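Local coordinates for cytochrome c, putative (Shewanella oneidensis, PDB 1SP3), which carries eight c-type hemes and probably works as a respiratory tetrathionate reductase, passing electrons along the heme chain to its substrate, at residues D302-N307 with D388-E393; L342-T347 with P374-K379. All coordinates share one frame; numbering follows the deposited sequence.

Contact 1. Residues D302-N307 with D388-E393; sequences DKMDSN and DFAATE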
loop_
_atom_site.group_PDB
_atom_site.type_symbol
_atom_site.label_atom_id
_atom_site.label_comp_id
_atom_site.label_asym_id
_atom_site.label_seq_id
_atom_site.Cartn_x
_atom_site.Cartn_y
_atom_site.Cartn_z
ATOM N N ASP A 302 -11.526 1.589 -17.692
ATOM C CA ASP A 302 -12.911 1.626 -17.226
ATOM C C ASP A 302 -13.459 3.020 -17.544
ATOM O O ASP A 302 -12.751 3.987 -17.385
ATOM C CB ASP A 302 -12.954 1.517 -15.701
ATOM C CG ASP A 302 -12.760 0.103 -15.191
ATOM O OD1 ASP A 302 -12.454 -0.811 -15.979
ATOM O OD2 ASP A 302 -12.955 -0.186 -13.996
ATOM N N LYS A 303 -14.717 3.133 -17.984
ATOM C CA LYS A 303 -15.286 4.466 -18.088
ATOM C C LYS A 303 -15.518 5.108 -16.707
ATOM O O LYS A 303 -15.729 4.424 -15.700
ATOM C CB LYS A 303 -16.614 4.433 -18.884
ATOM C CG LYS A 303 -16.337 4.169 -20.401
ATOM C CD LYS A 303 -16.591 5.378 -21.306
ATOM C CE LYS A 303 -18.089 5.810 -21.251
ATOM N NZ LYS A 303 -18.442 7.069 -22.065
ATOM N N MET A 304 -15.525 6.428 -16.648
ATOM C CA MET A 304 -15.814 7.037 -15.368
ATOM C C MET A 304 -16.655 8.268 -15.672
ATOM O O MET A 304 -16.818 8.625 -16.856
ATOM C CB MET A 304 -14.523 7.334 -14.582
ATOM C CG MET A 304 -13.326 7.770 -15.363
ATOM S SD MET A 304 -13.525 9.437 -16.167
ATOM C CE MET A 304 -13.308 10.652 -14.937
ATOM N N ASP A 305 -17.092 8.936 -14.619
ATOM C CA ASP A 305 -17.898 10.136 -14.734
ATOM C C ASP A 305 -17.271 11.269 -13.913
ATOM O O ASP A 305 -17.189 11.209 -12.659
ATOM C CB ASP A 305 -19.310 9.857 -14.239
ATOM C CG ASP A 305 -20.152 11.127 -14.116
ATOM O OD1 ASP A 305 -19.808 12.225 -14.634
ATOM O OD2 ASP A 305 -21.197 11.100 -13.467
ATOM N N SER A 306 -16.805 12.301 -14.621
ATOM C CA SER A 306 -16.158 13.410 -13.949
ATOM C C SER A 306 -17.052 14.346 -13.182
ATOM O O SER A 306 -16.512 15.213 -12.528
ATOM C CB SER A 306 -15.338 14.274 -14.892
ATOM O OG SER A 306 -16.082 14.670 -16.009
ATOM N N ASN A 307 -18.376 14.258 -13.258
ATOM C CA ASN A 307 -19.140 15.147 -12.372
ATOM C C ASN A 307 -19.260 14.556 -10.924
ATOM O O ASN A 307 -19.756 15.187 -10.014
ATOM C CB ASN A 307 -20.471 15.615 -13.008
ATOM C CG ASN A 307 -21.178 16.763 -12.158
ATOM O OD1 ASN A 307 -22.138 16.469 -11.413
ATOM N ND2 ASN A 307 -20.671 18.050 -12.244
ATOM N N ASP A 388 -8.676 16.437 -19.057
ATOM C CA ASP A 388 -9.157 17.258 -17.934
ATOM C C ASP A 388 -8.735 16.606 -16.556
ATOM O O ASP A 388 -7.933 15.610 -16.534
ATOM C CB ASP A 388 -10.652 17.523 -18.123
ATOM C CG ASP A 388 -11.097 18.736 -17.396
ATOM O OD1 ASP A 388 -10.351 19.274 -16.509
ATOM O OD2 ASP A 388 -12.178 19.239 -17.654
ATOM N N PHE A 389 -9.224 17.151 -15.444
ATOM C CA PHE A 389 -8.968 16.565 -14.119
ATOM C C PHE A 389 -10.288 16.152 -13.414
ATOM O O PHE A 389 -11.258 16.895 -13.455
ATOM C CB PHE A 389 -8.158 17.511 -13.262
ATOM C CG PHE A 389 -6.763 17.752 -13.772
ATOM C CD1 PHE A 389 -6.482 18.825 -14.673
ATOM C CD2 PHE A 389 -5.709 16.860 -13.414
ATOM C CE1 PHE A 389 -5.163 19.045 -15.137
ATOM C CE2 PHE A 389 -4.421 17.089 -13.843
ATOM C CZ PHE A 389 -4.150 18.177 -14.761
ATOM N N ALA A 390 -10.331 14.967 -12.830
ATOM C CA ALA A 390 -11.516 14.530 -12.072
ATOM C C ALA A 390 -11.233 14.038 -10.665
ATOM O O ALA A 390 -10.154 13.491 -10.410
ATOM C CB ALA A 390 -12.271 13.442 -12.844
ATOM N N ALA A 391 -12.235 14.129 -9.782
ATOM C CA ALA A 391 -12.079 13.809 -8.351
ATOM C C ALA A 391 -12.133 12.349 -8.081
ATOM O O ALA A 391 -12.849 11.636 -8.788
ATOM C CB ALA A 391 -13.060 14.599 -7.442
ATOM N N THR A 392 -11.321 11.887 -7.101
ATOM C CA THR A 392 -11.253 10.469 -6.747
ATOM C C THR A 392 -11.140 10.296 -5.277
ATOM O O THR A 392 -10.861 11.241 -4.568
ATOM C CB THR A 392 -9.988 9.780 -7.305
ATOM O OG1 THR A 392 -8.852 10.347 -6.648
ATOM C CG2 THR A 392 -9.783 10.075 -8.862
ATOM N N GLU A 393 -11.423 9.075 -4.814
ATOM C CA GLU A 393 -11.113 8.664 -3.459
ATOM C C GLU A 393 -10.598 7.269 -3.549
ATOM O O GLU A 393 -10.958 6.497 -4.491
ATOM C CB GLU A 393 -12.320 8.817 -2.516
ATOM C CG GLU A 393 -13.387 7.703 -2.481
ATOM C CD GLU A 393 -14.455 8.029 -1.428
ATOM O OE1 GLU A 393 -14.543 9.210 -1.042
ATOM O OE2 GLU A 393 -15.143 7.135 -0.930
HETATM O O HOH W 1 -14.841 15.172 -10.607
#
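M304 and S306 converge on A390, a small residue of strand 387-397, from the loop that joins strands 295-297 and 310-315. Strand 310-315 runs parallel to 387-397 in a mixed sheet, so this contact illustrates how a connecting loop settles against a strand beside the one it is about to enter. The apolar part is compact. The CE methyl of M304 lies 3.6 Å from CB of A390, and CB of S306 lies 3.8 Å from that same CB of A390. In M304, CG sits between the backbone N and the carbonyl carbon (chi1 36°), and bends at the next two torsions bring the terminal methyl to A390. The CB of A390 points toward the loop and meets both neighbours.

No direct hydrogen bond crosses between the segments; the polar link is a water. It donates to O of S306 at 2.5 Å and accepts from N of A391 at 2.9 Å, joining loop and strand just where the chain is about to enter 310-315. The hydroxyl of S306 is engaged elsewhere, by Y338 OH of strand 325-339, the neighbour of 387-397 whose backbone also bonds to D388 and A390.

Each segment also has an aspartate bonded to a nearby backbone N-H. On the strand, D388 OD1 accepts from N of F389 at 2.6 Å, on the anti side but tilted out of the carboxylate plane. In the loop, D305 forms an Asx turn, its OD1 taking N-H of N307 at 2.8 Å in a fairly straight bond (165°) that arrives from above the carboxylate, 55° out of its plane.

Contact 2. Residues L342-T347 with P374-K379; sequences LNIFIT and PTMLEK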
loop_
_atom_site.group_PDB
_atom_site.type_symbol
_atom_site.label_atom_id
_atom_site.label_comp_id
_atom_site.label_asym_id
_atom_site.label_seq_id
_atom_site.Cartn_x
_atom_site.Cartn_y
_atom_site.Cartn_z
ATOM N N LEU A 342 -12.618 10.147 -24.120
ATOM C CA LEU A 342 -13.005 8.799 -23.783
ATOM C C LEU A 342 -13.452 9.006 -22.343
ATOM O O LEU A 342 -13.075 9.988 -21.660
ATOM C CB LEU A 342 -11.787 7.845 -23.928
ATOM C CG LEU A 342 -11.013 7.993 -25.254
ATOM C CD1 LEU A 342 -9.529 7.657 -25.010
ATOM C CD2 LEU A 342 -11.656 7.067 -26.358
ATOM N N ASN A 343 -14.276 8.247 -21.737
ATOM C CA ASN A 343 -14.306 8.942 -20.352
ATOM C C ASN A 343 -13.486 8.113 -19.348
ATOM O O ASN A 343 -14.067 7.436 -18.579
ATOM C CB ASN A 343 -15.744 9.315 -19.883
ATOM C CG ASN A 343 -16.175 10.734 -20.320
ATOM O OD1 ASN A 343 -15.669 11.752 -19.847
ATOM N ND2 ASN A 343 -17.125 10.795 -21.221
ATOM N N ILE A 344 -12.156 8.084 -19.486
ATOM C CA ILE A 344 -11.266 7.203 -18.710
ATOM C C ILE A 344 -10.093 7.916 -18.083
ATOM O O ILE A 344 -9.555 8.904 -18.654
ATOM C CB ILE A 344 -10.654 6.042 -19.565
ATOM C CG1 ILE A 344 -9.599 6.586 -20.556
ATOM C CG2 ILE A 344 -11.740 5.286 -20.289
ATOM C CD1 ILE A 344 -8.939 5.501 -21.363
ATOM N N PHE A 345 -9.629 7.384 -16.934
ATOM C CA PHE A 345 -8.399 7.948 -16.351
ATOM C C PHE A 345 -7.186 7.582 -17.175
ATOM O O PHE A 345 -7.100 6.446 -17.700
ATOM C CB PHE A 345 -8.246 7.467 -14.876
ATOM C CG PHE A 345 -9.158 8.212 -13.933
ATOM C CD1 PHE A 345 -10.145 7.529 -13.210
ATOM C CD2 PHE A 345 -9.020 9.584 -13.761
ATOM C CE1 PHE A 345 -10.971 8.204 -12.365
ATOM C CE2 PHE A 345 -9.848 10.286 -12.866
ATOM C CZ PHE A 345 -10.826 9.578 -12.196
ATOM N N ILE A 346 -6.268 8.518 -17.278
ATOM C CA ILE A 346 -5.048 8.386 -18.026
ATOM C C ILE A 346 -3.921 8.014 -17.124
ATOM O O ILE A 346 -3.925 8.464 -15.996
ATOM C CB ILE A 346 -4.709 9.729 -18.619
ATOM C CG1 ILE A 346 -5.765 10.050 -19.688
ATOM C CG2 ILE A 346 -3.183 9.796 -19.076
ATOM C CD1 ILE A 346 -5.607 11.504 -20.263
ATOM N N THR A 347 -2.967 7.229 -17.642
ATOM C CA THR A 347 -1.807 6.823 -16.919
ATOM C C THR A 347 -0.696 7.605 -17.548
ATOM O O THR A 347 -0.226 7.211 -18.604
ATOM C CB THR A 347 -1.534 5.305 -17.124
ATOM O OG1 THR A 347 -1.538 5.029 -18.531
ATOM C CG2 THR A 347 -2.689 4.436 -16.578
ATOM N N PRO A 374 0.596 -1.243 -21.297
ATOM C CA PRO A 374 0.216 -2.508 -21.949
ATOM C C PRO A 374 -1.293 -2.703 -22.052
ATOM O O PRO A 374 -1.748 -3.113 -23.115
ATOM C CB PRO A 374 0.860 -3.595 -21.060
ATOM C CG PRO A 374 1.174 -2.893 -19.735
ATOM C CD PRO A 374 1.488 -1.469 -20.132
ATOM N N THR A 375 -2.056 -2.425 -21.005
ATOM C CA THR A 375 -3.492 -2.595 -21.120
ATOM C C THR A 375 -4.150 -1.633 -22.138
ATOM O O THR A 375 -5.032 -2.074 -22.878
ATOM C CB THR A 375 -4.197 -2.520 -19.769
ATOM O OG1 THR A 375 -3.209 -2.362 -18.755
ATOM C CG2 THR A 375 -4.798 -3.860 -19.384
ATOM N N MET A 376 -3.728 -0.358 -22.206
ATOM C CA MET A 376 -4.323 0.571 -23.157
ATOM C C MET A 376 -4.119 0.002 -24.590
ATOM O O MET A 376 -5.052 -0.023 -25.397
ATOM C CB MET A 376 -3.731 1.950 -23.047
ATOM C CG MET A 376 -3.925 2.630 -21.710
ATOM S SD MET A 376 -5.640 2.651 -21.122
ATOM C CE MET A 376 -5.443 3.779 -19.481
ATOM N N LEU A 377 -2.895 -0.461 -24.847
ATOM C CA LEU A 377 -2.491 -1.041 -26.120
ATOM C C LEU A 377 -3.313 -2.265 -26.472
ATOM O O LEU A 377 -3.877 -2.355 -27.565
ATOM C CB LEU A 377 -1.018 -1.412 -26.025
ATOM C CG LEU A 377 -0.093 -0.189 -26.069
ATOM C CD1 LEU A 377 1.281 -0.677 -25.756
ATOM C CD2 LEU A 377 -0.193 0.528 -27.467
ATOM N N GLU A 378 -3.412 -3.185 -25.512
ATOM C CA GLU A 378 -4.281 -4.353 -25.613
ATOM C C GLU A 378 -5.696 -4.009 -25.981
ATOM O O GLU A 378 -6.332 -4.780 -26.687
ATOM C CB GLU A 378 -4.307 -5.168 -24.316
ATOM C CG GLU A 378 -3.582 -6.499 -24.432
ATOM C CD GLU A 378 -4.453 -7.656 -25.001
ATOM O OE1 GLU A 378 -5.541 -7.416 -25.624
ATOM O OE2 GLU A 378 -4.034 -8.839 -24.825
ATOM N N LYS A 379 -6.215 -2.891 -25.493
ATOM C CA LYS A 379 -7.605 -2.542 -25.815
ATOM C C LYS A 379 -7.747 -1.557 -27.031
ATOM O O LYS A 379 -8.847 -1.044 -27.314
ATOM C CB LYS A 379 -8.358 -2.042 -24.561
ATOM C CG LYS A 379 -8.085 -2.819 -23.232
ATOM C CD LYS A 379 -8.923 -2.353 -21.999
ATOM C CE LYS A 379 -10.484 -2.564 -22.228
ATOM N NZ LYS A 379 -11.484 -2.047 -21.196
#
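F345 offers two flat groups that point in different directions: its carbonyl is met by M376, while its ring leads away from the helix. CE of M376 stands 3.6 Å from O of F345, approaching from beyond the oxygen. The ring has the bent chain of M304 over one face, CG2 of T392 toward the other, and CB of A390 by its edge, near CE2. Y298 completes the surroundings with an edge-to-face contact, and its hydroxyl bonds to N of F345.

On the helix side nearly everything depends on one methyl. M376 has CG beside its backbone N and anti to the carbonyl carbon, and a further bend at chi2 (-51°) before the chain straightens, which sends CE outward from helix 374-378. There it meets T347 tip to tip, with CG2 4.1 Å from CE, and I344 more loosely, CD1 to CE being 4.3 Å. No hydrogen bond joins the segments. M370 of helix 362-372 touches I344, T347 and M376 alike, so the methionine methyl is part of a larger apolar layer. This packing approaches the heme region without touching it, the T347 side chain being about 9 Å from a bound heme c. The arrangement is that of a short helix packed through a single long side chain against the weakly bonded short strand 344-345 and the residues after it, beside the mixed sheet.

Both contacts are largely buried, although contact 1 includes the partly exposed S306, whereas every touching residue of contact 2 is buried. Neither has a direct hydrogen bond across it, and contact 1 alone of the two has a bridging water. They border the same sheet: contact 1 sets a loop on strand 387-397, and contact 2 sets a helix on the short strand 344-345 and the chain that follows it. Helix 374-378 and strand 387-397 follow each other in the chain. The two contacts also touch directly. M304 N lies 2.6 Å from N343 O, a probable backbone hydrogen bond. In both, a methionine methyl provides the apolar reach, from a loop in one and from a helix in the other.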